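Local coordinates for protein glutathione S-transferase domain (Xanthobacter autotrophicus, PDB 4HZ2) that binds glutathione and probably acts as a transferase that uses this thiol tripeptide as a substrate, at residues Met23-Met28 with Trp35-Ile40; Ile91-Ala96 with Arg111-Leu116; Ala185-Ala190 with Ala205-Val210. All coordinates share one frame; numbering follows the deposited sequence.

Contact 1: residues Met23-Met28 with Trp35-Ile40; sequences MRIYGM and WKAAQI
Ile25 meets helix 35-40 with a single methyl, CD1, which lies against the backbone between Ala37 and Ala38. Its closest approach is to Ala38 CA at 3.6 Å, with Ala38 N only slightly farther from CD1, and the Ala38 methyl is reached on its flank, CD1 to CB 3.9 Å. The Ala37 methyl, whose CB points toward the strand, stands a little farther off, 4.4 Å from CD1. The conformation explains this reach: CG1 is anti to the carbonyl carbon (chi1 -54°) and CD1 continues in an extended line (chi2 179°), carrying the delta methyl straight out from the strand. Because both helix residues are alanines, the isoleucine tip touches main-chain atoms as well as methyls, and the CA atoms of Ile25 and Ala38 lie 7.4 Å apart. The contact is purely apolar in its side chains, with no hydrogen bond across it. Ile25 also packs on Trp50 of strand 49-52 and on Phe48. Strand 24-27 and helix 32-43 are the first two elements of a beta-alpha-beta unit completed by strand 49-52, which pairs with Ile25 through backbone hydrogen bonds to Glu49 and Val51. Strand 76-78 runs antiparallel on the other edge of 24-27, and its Val77 also packs against Ala37.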
# COMPACT_ATOMS: atom_id res chain seq x y z
N MET B 23 -19.55 -15.58 -8.87
CA MET B 23 -18.31 -14.89 -8.48
C MET B 23 -17.06 -15.77 -8.67
O MET B 23 -17.10 -16.96 -8.37
CB MET B 23 -18.43 -14.42 -7.04
CG MET B 23 -17.34 -13.48 -6.56
SD MET B 23 -17.60 -12.98 -4.85
CE MET B 23 -18.98 -11.85 -4.97
N ARG B 24 -15.97 -15.18 -9.15
CA ARG B 24 -14.72 -15.91 -9.43
C ARG B 24 -13.55 -15.23 -8.75
O ARG B 24 -13.49 -14.01 -8.71
CB ARG B 24 -14.42 -15.97 -10.95
CG ARG B 24 -15.09 -17.11 -11.70
CD ARG B 24 -14.95 -16.97 -13.21
NE ARG B 24 -16.04 -16.18 -13.77
CZ ARG B 24 -15.88 -15.10 -14.53
NH1 ARG B 24 -14.66 -14.70 -14.86
NH2 ARG B 24 -16.93 -14.44 -14.98
N ILE B 25 -12.62 -15.99 -8.18
CA ILE B 25 -11.34 -15.42 -7.75
C ILE B 25 -10.25 -15.97 -8.68
O ILE B 25 -10.06 -17.20 -8.77
CB ILE B 25 -10.93 -15.78 -6.31
CG1 ILE B 25 -12.01 -15.44 -5.29
CG2 ILE B 25 -9.61 -15.10 -5.91
CD1 ILE B 25 -11.63 -15.81 -3.86
N TYR B 26 -9.55 -15.07 -9.36
CA TYR B 26 -8.32 -15.45 -10.07
C TYR B 26 -7.18 -15.34 -9.08
O TYR B 26 -6.94 -14.25 -8.54
CB TYR B 26 -8.08 -14.52 -11.26
CG TYR B 26 -9.12 -14.69 -12.33
CD1 TYR B 26 -10.40 -14.14 -12.19
CD2 TYR B 26 -8.84 -15.41 -13.48
CE1 TYR B 26 -11.37 -14.32 -13.17
CE2 TYR B 26 -9.79 -15.60 -14.46
CZ TYR B 26 -11.04 -15.06 -14.30
OH TYR B 26 -11.95 -15.26 -15.30
N GLY B 27 -6.49 -16.45 -8.85
CA GLY B 27 -5.42 -16.47 -7.86
C GLY B 27 -4.43 -17.59 -8.04
O GLY B 27 -4.58 -18.44 -8.91
N MET B 28 -3.39 -17.57 -7.20
CA MET B 28 -2.35 -18.58 -7.20
C MET B 28 -2.41 -19.30 -5.86
O MET B 28 -2.37 -18.66 -4.82
CB MET B 28 -0.98 -17.90 -7.35
CG MET B 28 -0.77 -17.22 -8.69
SD MET B 28 0.76 -16.26 -8.67
CE MET B 28 0.62 -15.40 -10.24
N TRP B 35 -5.05 -15.48 -0.56
CA TRP B 35 -5.70 -15.93 0.65
C TRP B 35 -6.60 -14.82 1.25
O TRP B 35 -7.69 -15.11 1.76
CB TRP B 35 -4.66 -16.46 1.68
CG TRP B 35 -5.22 -16.78 3.02
CD1 TRP B 35 -5.65 -18.01 3.48
CD2 TRP B 35 -5.41 -15.86 4.11
NE1 TRP B 35 -6.10 -17.90 4.78
CE2 TRP B 35 -5.96 -16.59 5.19
CE3 TRP B 35 -5.19 -14.48 4.27
CZ2 TRP B 35 -6.28 -15.99 6.41
CZ3 TRP B 35 -5.51 -13.88 5.49
CH2 TRP B 35 -6.04 -14.64 6.54
N LYS B 36 -6.12 -13.56 1.24
CA LYS B 36 -6.92 -12.45 1.81
C LYS B 36 -8.30 -12.42 1.15
O LYS B 36 -9.32 -12.26 1.83
CB LYS B 36 -6.28 -11.08 1.58
CG LYS B 36 -4.94 -10.88 2.31
CD LYS B 36 -4.22 -9.65 1.77
CE LYS B 36 -2.83 -9.43 2.33
NZ LYS B 36 -2.20 -8.24 1.68
N ALA B 37 -8.30 -12.54 -0.17
CA ALA B 37 -9.54 -12.44 -0.93
C ALA B 37 -10.45 -13.62 -0.60
O ALA B 37 -11.64 -13.43 -0.29
CB ALA B 37 -9.30 -12.36 -2.45
N ALA B 38 -9.93 -14.85 -0.68
CA ALA B 38 -10.75 -16.02 -0.36
C ALA B 38 -11.27 -15.94 1.08
O ALA B 38 -12.45 -16.27 1.36
CB ALA B 38 -9.99 -17.31 -0.60
N GLN B 39 -10.40 -15.55 2.00
CA GLN B 39 -10.78 -15.55 3.40
C GLN B 39 -11.89 -14.55 3.70
O GLN B 39 -12.83 -14.87 4.44
CB GLN B 39 -9.54 -15.23 4.26
CG GLN B 39 -9.79 -15.28 5.76
CD GLN B 39 -10.11 -16.70 6.24
OE1 GLN B 39 -9.21 -17.52 6.54
NE2 GLN B 39 -11.40 -17.00 6.31
N ILE B 40 -11.80 -13.32 3.16
CA ILE B 40 -12.88 -12.36 3.45
C ILE B 40 -14.19 -12.76 2.73
O ILE B 40 -15.27 -12.54 3.27
CB ILE B 40 -12.49 -10.91 3.10
CG1 ILE B 40 -13.44 -9.92 3.75
CG2 ILE B 40 -12.37 -10.71 1.59
CD1 ILE B 40 -13.40 -9.96 5.27

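Contact 2: residues Ile91-Ala96 with Arg111-Leu116; sequences ILLHFA and RVHEWL
This is a buried, largely apolar helix-to-helix contact between helix 88-96, from the glutathione-binding N-terminal region, and the long helix 107-137 of the helical C-terminal region. The two short segments run roughly antiparallel, at 152° between their directions, with axes 12.4 Å apart at closest approach, a spacing bridged by the side chains of three leucines and a histidine. Leu93 is central. Its branch point CG and its methyl CD1 both lie 3.9 Å from Leu116 CD1, so that one methyl of Leu116 rests against the fork of Leu93 while the two side chains meet at a slant. The other methyl of Leu93 turns to His113 and meets the imidazole at its edge, near the ring plane, with CD2 4.1 Å from NE2; here the side chains cross at about a right angle. Although its CB does not point at helix 91-96, with CG beside the backbone N (chi1 -64°) the ring extends far enough to meet Leu93. Leu92 adds a looser touch, CD1 to Leu116 CD2 at 4.5 Å. Ala182 of helix 178-187 packs on both Leu92 and Leu116. Leu93 also packs on His113 of the second subunit, and Glu114 forms a salt bridge with Arg86 of that subunit while holding Arg111 of its own helix. With no hydrogen bond or salt bridge between the two segments, shape and apolar burial join them, and the charged pairing is left to the flank of helix 107-137 that faces the partner subunit.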
# COMPACT_ATOMS: atom_id res chain seq x y z
N ILE B 91 -9.79 -5.38 -1.91
CA ILE B 91 -10.81 -6.47 -1.85
C ILE B 91 -11.26 -6.70 -0.40
O ILE B 91 -12.44 -6.89 -0.10
CB ILE B 91 -10.26 -7.75 -2.49
CG1 ILE B 91 -10.12 -7.53 -4.01
CG2 ILE B 91 -11.17 -8.96 -2.20
CD1 ILE B 91 -9.19 -8.51 -4.70
N LEU B 92 -10.31 -6.65 0.55
CA LEU B 92 -10.70 -6.76 1.95
C LEU B 92 -11.64 -5.63 2.34
O LEU B 92 -12.65 -5.87 2.99
CB LEU B 92 -9.47 -6.67 2.87
CG LEU B 92 -8.52 -7.89 2.99
CD1 LEU B 92 -7.22 -7.58 3.78
CD2 LEU B 92 -9.26 -9.15 3.52
N LEU B 93 -11.31 -4.40 1.96
CA LEU B 93 -12.16 -3.25 2.26
C LEU B 93 -13.52 -3.35 1.59
O LEU B 93 -14.50 -2.89 2.14
CB LEU B 93 -11.46 -1.94 1.86
CG LEU B 93 -10.31 -1.49 2.76
CD1 LEU B 93 -9.44 -0.48 2.01
CD2 LEU B 93 -10.91 -0.86 4.03
N HIS B 94 -13.57 -3.94 0.42
CA HIS B 94 -14.82 -3.91 -0.34
C HIS B 94 -15.86 -4.84 0.30
O HIS B 94 -17.05 -4.46 0.50
CB HIS B 94 -14.56 -4.38 -1.78
CG HIS B 94 -15.79 -4.41 -2.62
ND1 HIS B 94 -16.28 -3.30 -3.26
CD2 HIS B 94 -16.66 -5.43 -2.89
CE1 HIS B 94 -17.38 -3.62 -3.93
NE2 HIS B 94 -17.65 -4.90 -3.70
N PHE B 95 -15.42 -6.07 0.57
CA PHE B 95 -16.32 -7.08 1.17
C PHE B 95 -16.54 -6.97 2.67
O PHE B 95 -17.53 -7.47 3.18
CB PHE B 95 -15.88 -8.48 0.77
CG PHE B 95 -16.04 -8.73 -0.70
CD1 PHE B 95 -14.94 -8.63 -1.54
CD2 PHE B 95 -17.30 -8.97 -1.25
CE1 PHE B 95 -15.06 -8.80 -2.90
CE2 PHE B 95 -17.44 -9.16 -2.63
CZ PHE B 95 -16.30 -9.10 -3.45
N ALA B 96 -15.62 -6.32 3.40
CA ALA B 96 -15.80 -6.20 4.83
C ALA B 96 -16.72 -5.05 5.20
O ALA B 96 -17.22 -4.98 6.33
CB ALA B 96 -14.47 -6.07 5.51
N ARG B 111 -7.25 3.69 11.82
CA ARG B 111 -6.22 2.76 12.32
C ARG B 111 -6.12 1.53 11.44
O ARG B 111 -5.01 1.04 11.16
CB ARG B 111 -6.45 2.36 13.77
CG ARG B 111 -6.33 3.53 14.73
CD ARG B 111 -4.96 4.16 14.66
NE ARG B 111 -4.78 5.15 15.72
CZ ARG B 111 -4.01 6.23 15.60
NH1 ARG B 111 -3.36 6.43 14.46
NH2 ARG B 111 -3.91 7.08 16.62
N VAL B 112 -7.28 1.02 10.98
CA VAL B 112 -7.26 -0.09 10.03
C VAL B 112 -6.49 0.31 8.75
O VAL B 112 -5.62 -0.43 8.27
CB VAL B 112 -8.68 -0.58 9.65
CG1 VAL B 112 -8.59 -1.53 8.45
CG2 VAL B 112 -9.35 -1.28 10.82
N HIS B 113 -6.84 1.45 8.15
CA HIS B 113 -6.14 1.91 6.94
C HIS B 113 -4.65 1.96 7.14
O HIS B 113 -3.90 1.55 6.25
CB HIS B 113 -6.63 3.29 6.49
CG HIS B 113 -8.06 3.31 6.06
ND1 HIS B 113 -8.86 4.42 6.20
CD2 HIS B 113 -8.82 2.37 5.42
CE1 HIS B 113 -10.07 4.15 5.70
NE2 HIS B 113 -10.07 2.92 5.24
N GLU B 114 -4.22 2.50 8.29
CA GLU B 114 -2.77 2.61 8.57
C GLU B 114 -2.08 1.26 8.50
O GLU B 114 -1.03 1.12 7.87
CB GLU B 114 -2.53 3.27 9.93
CG GLU B 114 -2.99 4.71 9.97
CD GLU B 114 -2.83 5.30 11.36
OE1 GLU B 114 -2.64 4.50 12.31
OE2 GLU B 114 -2.93 6.55 11.50
N TRP B 115 -2.67 0.25 9.14
CA TRP B 115 -2.07 -1.08 9.08
C TRP B 115 -2.08 -1.65 7.65
O TRP B 115 -1.15 -2.37 7.27
CB TRP B 115 -2.76 -2.06 10.05
CG TRP B 115 -2.47 -1.78 11.46
CD1 TRP B 115 -3.38 -1.45 12.44
CD2 TRP B 115 -1.20 -1.93 12.11
NE1 TRP B 115 -2.72 -1.31 13.66
CE2 TRP B 115 -1.40 -1.65 13.48
CE3 TRP B 115 0.09 -2.28 11.67
CZ2 TRP B 115 -0.35 -1.64 14.41
CZ3 TRP B 115 1.15 -2.30 12.61
CH2 TRP B 115 0.91 -1.99 13.97
N LEU B 116 -3.13 -1.36 6.88
CA LEU B 116 -3.16 -1.89 5.51
C LEU B 116 -2.06 -1.27 4.65
O LEU B 116 -1.48 -1.97 3.80
CB LEU B 116 -4.53 -1.63 4.85
CG LEU B 116 -5.76 -2.26 5.51
CD1 LEU B 116 -7.02 -1.89 4.75
CD2 LEU B 116 -5.62 -3.79 5.56

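Contact 3: residues Ala185-Ala190 with Ala205-Val210; sequences AYTHRA and AWVDRV
Thr187 sets its methyl against the rim of the Trp206 indole, CG2 4.1 Å from CZ3 and near the ring plane, so the six-membered ring is met at its edge. Thr187 CB lies equally near that ring carbon, and the two side chains cross at about a right angle. The same threonine methyl also meets Val207 CG2, at 4.1 Å, and thus touches two successive residues of helix 201-211. With chi1 at -54°, CG2 is anti to the backbone N and OG1 anti to the carbonyl carbon; the methyl is thereby given to the contact, while the hydroxyl bonds back to Leu183 O within its own helix. Val207 turns its other methyl to His188: CG1 packs 3.9 Å from His188 CB and close to His188 CA, where the two backbones come nearest, CA of Val207 to CA of His188 6.0 Å. The imidazole turns its back on helix 205-210. Its ND1 bonds to Phe184 O and its NE2 takes the backbone N of Ile219, bonds at both nitrogens that fix the rotation of the ring, while Arg189 CG lies over one face. Trp206 is steadied likewise, by NE1 bonding to Asp180 OD1, by Val210 CG2 lying 3.5 Å above one face, offset toward the rim, and by Met161 of helix 144-165, which packs on both Thr187 and Trp206. Thr187 to Ala190 form a type I beta turn, just after Tyr186, which lines the glutathione pocket. The contact joins two consecutive helices of the all-helical C-terminal domain that glutathione S-transferases share.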
# COMPACT_ATOMS: atom_id res chain seq x y z
N ALA B 185 -2.03 -12.83 6.73
CA ALA B 185 -1.90 -13.54 5.46
C ALA B 185 -0.51 -14.13 5.27
O ALA B 185 -0.37 -15.32 5.01
CB ALA B 185 -2.26 -12.59 4.30
N TYR B 186 0.53 -13.30 5.36
CA TYR B 186 1.90 -13.82 5.26
C TYR B 186 2.56 -14.10 6.60
O TYR B 186 3.43 -14.98 6.68
CB TYR B 186 2.78 -12.88 4.42
CG TYR B 186 2.38 -12.93 2.96
CD1 TYR B 186 2.79 -13.98 2.14
CD2 TYR B 186 1.59 -11.93 2.42
CE1 TYR B 186 2.45 -14.02 0.79
CE2 TYR B 186 1.23 -11.97 1.08
CZ TYR B 186 1.66 -13.02 0.28
OH TYR B 186 1.30 -13.05 -1.05
N THR B 187 2.18 -13.37 7.65
CA THR B 187 2.88 -13.54 8.93
C THR B 187 2.68 -14.95 9.46
O THR B 187 3.61 -15.52 10.07
CB THR B 187 2.47 -12.49 9.99
OG1 THR B 187 2.65 -11.17 9.44
CG2 THR B 187 3.35 -12.59 11.24
N HIS B 188 1.50 -15.53 9.24
CA HIS B 188 1.27 -16.90 9.78
C HIS B 188 2.19 -17.94 9.14
O HIS B 188 2.41 -19.00 9.71
CB HIS B 188 -0.21 -17.33 9.78
CG HIS B 188 -0.72 -17.90 8.49
ND1 HIS B 188 -1.02 -17.11 7.39
CD2 HIS B 188 -1.09 -19.16 8.15
CE1 HIS B 188 -1.54 -17.87 6.43
NE2 HIS B 188 -1.57 -19.12 6.86
N ARG B 189 2.75 -17.60 7.98
CA ARG B 189 3.64 -18.50 7.28
C ARG B 189 5.08 -17.94 7.29
O ARG B 189 5.89 -18.26 6.43
CB ARG B 189 3.15 -18.74 5.84
CG ARG B 189 1.73 -19.32 5.75
CD ARG B 189 1.53 -20.60 6.54
NE ARG B 189 2.52 -21.59 6.15
CZ ARG B 189 3.24 -22.35 6.98
NH1 ARG B 189 3.05 -22.31 8.29
NH2 ARG B 189 4.14 -23.20 6.48
N ALA B 190 5.40 -17.12 8.28
CA ALA B 190 6.69 -16.42 8.30
C ALA B 190 7.88 -17.40 8.35
O ALA B 190 8.99 -17.06 7.92
CB ALA B 190 6.73 -15.45 9.47
N ALA B 205 1.75 -14.97 19.59
CA ALA B 205 0.51 -15.13 20.36
C ALA B 205 -0.67 -14.59 19.56
O ALA B 205 -1.80 -15.14 19.61
CB ALA B 205 0.64 -14.45 21.72
N TRP B 206 -0.42 -13.53 18.80
CA TRP B 206 -1.47 -12.93 17.98
C TRP B 206 -1.79 -13.87 16.80
O TRP B 206 -2.97 -14.10 16.49
CB TRP B 206 -1.02 -11.54 17.49
CG TRP B 206 -1.77 -10.99 16.36
CD1 TRP B 206 -2.94 -10.29 16.41
CD2 TRP B 206 -1.36 -11.03 14.99
NE1 TRP B 206 -3.32 -9.92 15.11
CE2 TRP B 206 -2.36 -10.36 14.23
CE3 TRP B 206 -0.26 -11.58 14.32
CZ2 TRP B 206 -2.28 -10.22 12.82
CZ3 TRP B 206 -0.17 -11.45 12.92
CH2 TRP B 206 -1.17 -10.77 12.18
N VAL B 207 -0.75 -14.44 16.18
CA VAL B 207 -0.98 -15.42 15.12
C VAL B 207 -1.91 -16.54 15.64
O VAL B 207 -2.91 -16.88 14.98
CB VAL B 207 0.32 -16.02 14.54
CG1 VAL B 207 0.00 -17.27 13.70
CG2 VAL B 207 1.09 -14.97 13.74
N ASP B 208 -1.64 -17.06 16.84
CA ASP B 208 -2.48 -18.13 17.38
C ASP B 208 -3.92 -17.68 17.65
O ASP B 208 -4.88 -18.43 17.42
CB ASP B 208 -1.87 -18.74 18.64
CG ASP B 208 -0.55 -19.46 18.36
OD1 ASP B 208 -0.32 -19.90 17.22
OD2 ASP B 208 0.28 -19.60 19.30
N ARG B 209 -4.07 -16.45 18.14
CA ARG B 209 -5.37 -15.85 18.46
C ARG B 209 -6.19 -15.70 17.18
O ARG B 209 -7.38 -16.04 17.14
CB ARG B 209 -5.10 -14.47 19.10
CG ARG B 209 -6.24 -13.67 19.66
CD ARG B 209 -5.66 -12.39 20.27
NE ARG B 209 -4.71 -12.71 21.34
CZ ARG B 209 -3.47 -12.24 21.45
NH1 ARG B 209 -2.96 -11.36 20.59
NH2 ARG B 209 -2.73 -12.63 22.48
N VAL B 210 -5.55 -15.21 16.13
CA VAL B 210 -6.27 -15.04 14.86
C VAL B 210 -6.62 -16.42 14.30
O VAL B 210 -7.76 -16.64 13.85
CB VAL B 210 -5.46 -14.21 13.83
CG1 VAL B 210 -6.16 -14.25 12.47
CG2 VAL B 210 -5.30 -12.77 14.32

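Overall arrangement
All three contacts are buried and largely apolar, without a hydrogen bond between their segments, yet they join different levels of the fold. Contact 1 is strand on helix within the thioredoxin-like N-terminal domain, contact 3 is helix on helix within the C-terminal domain, and contact 2 ties the two domains together and alone borders the second subunit. Helix 32-43 connects them: Lys36, Ala37 and Ile40 pack on Ile91 and Leu92 of contact 2, and Trp35 and Lys36 on Ala185 of contact 3. Contacts 2 and 3 do not touch directly, but helix 178-187, part of contact 3, also packs against Leu92, Leu93 and Leu116. Contact 1 rests on aliphatic groups and helix backbone, whereas contacts 2 and 3 add aromatic edges.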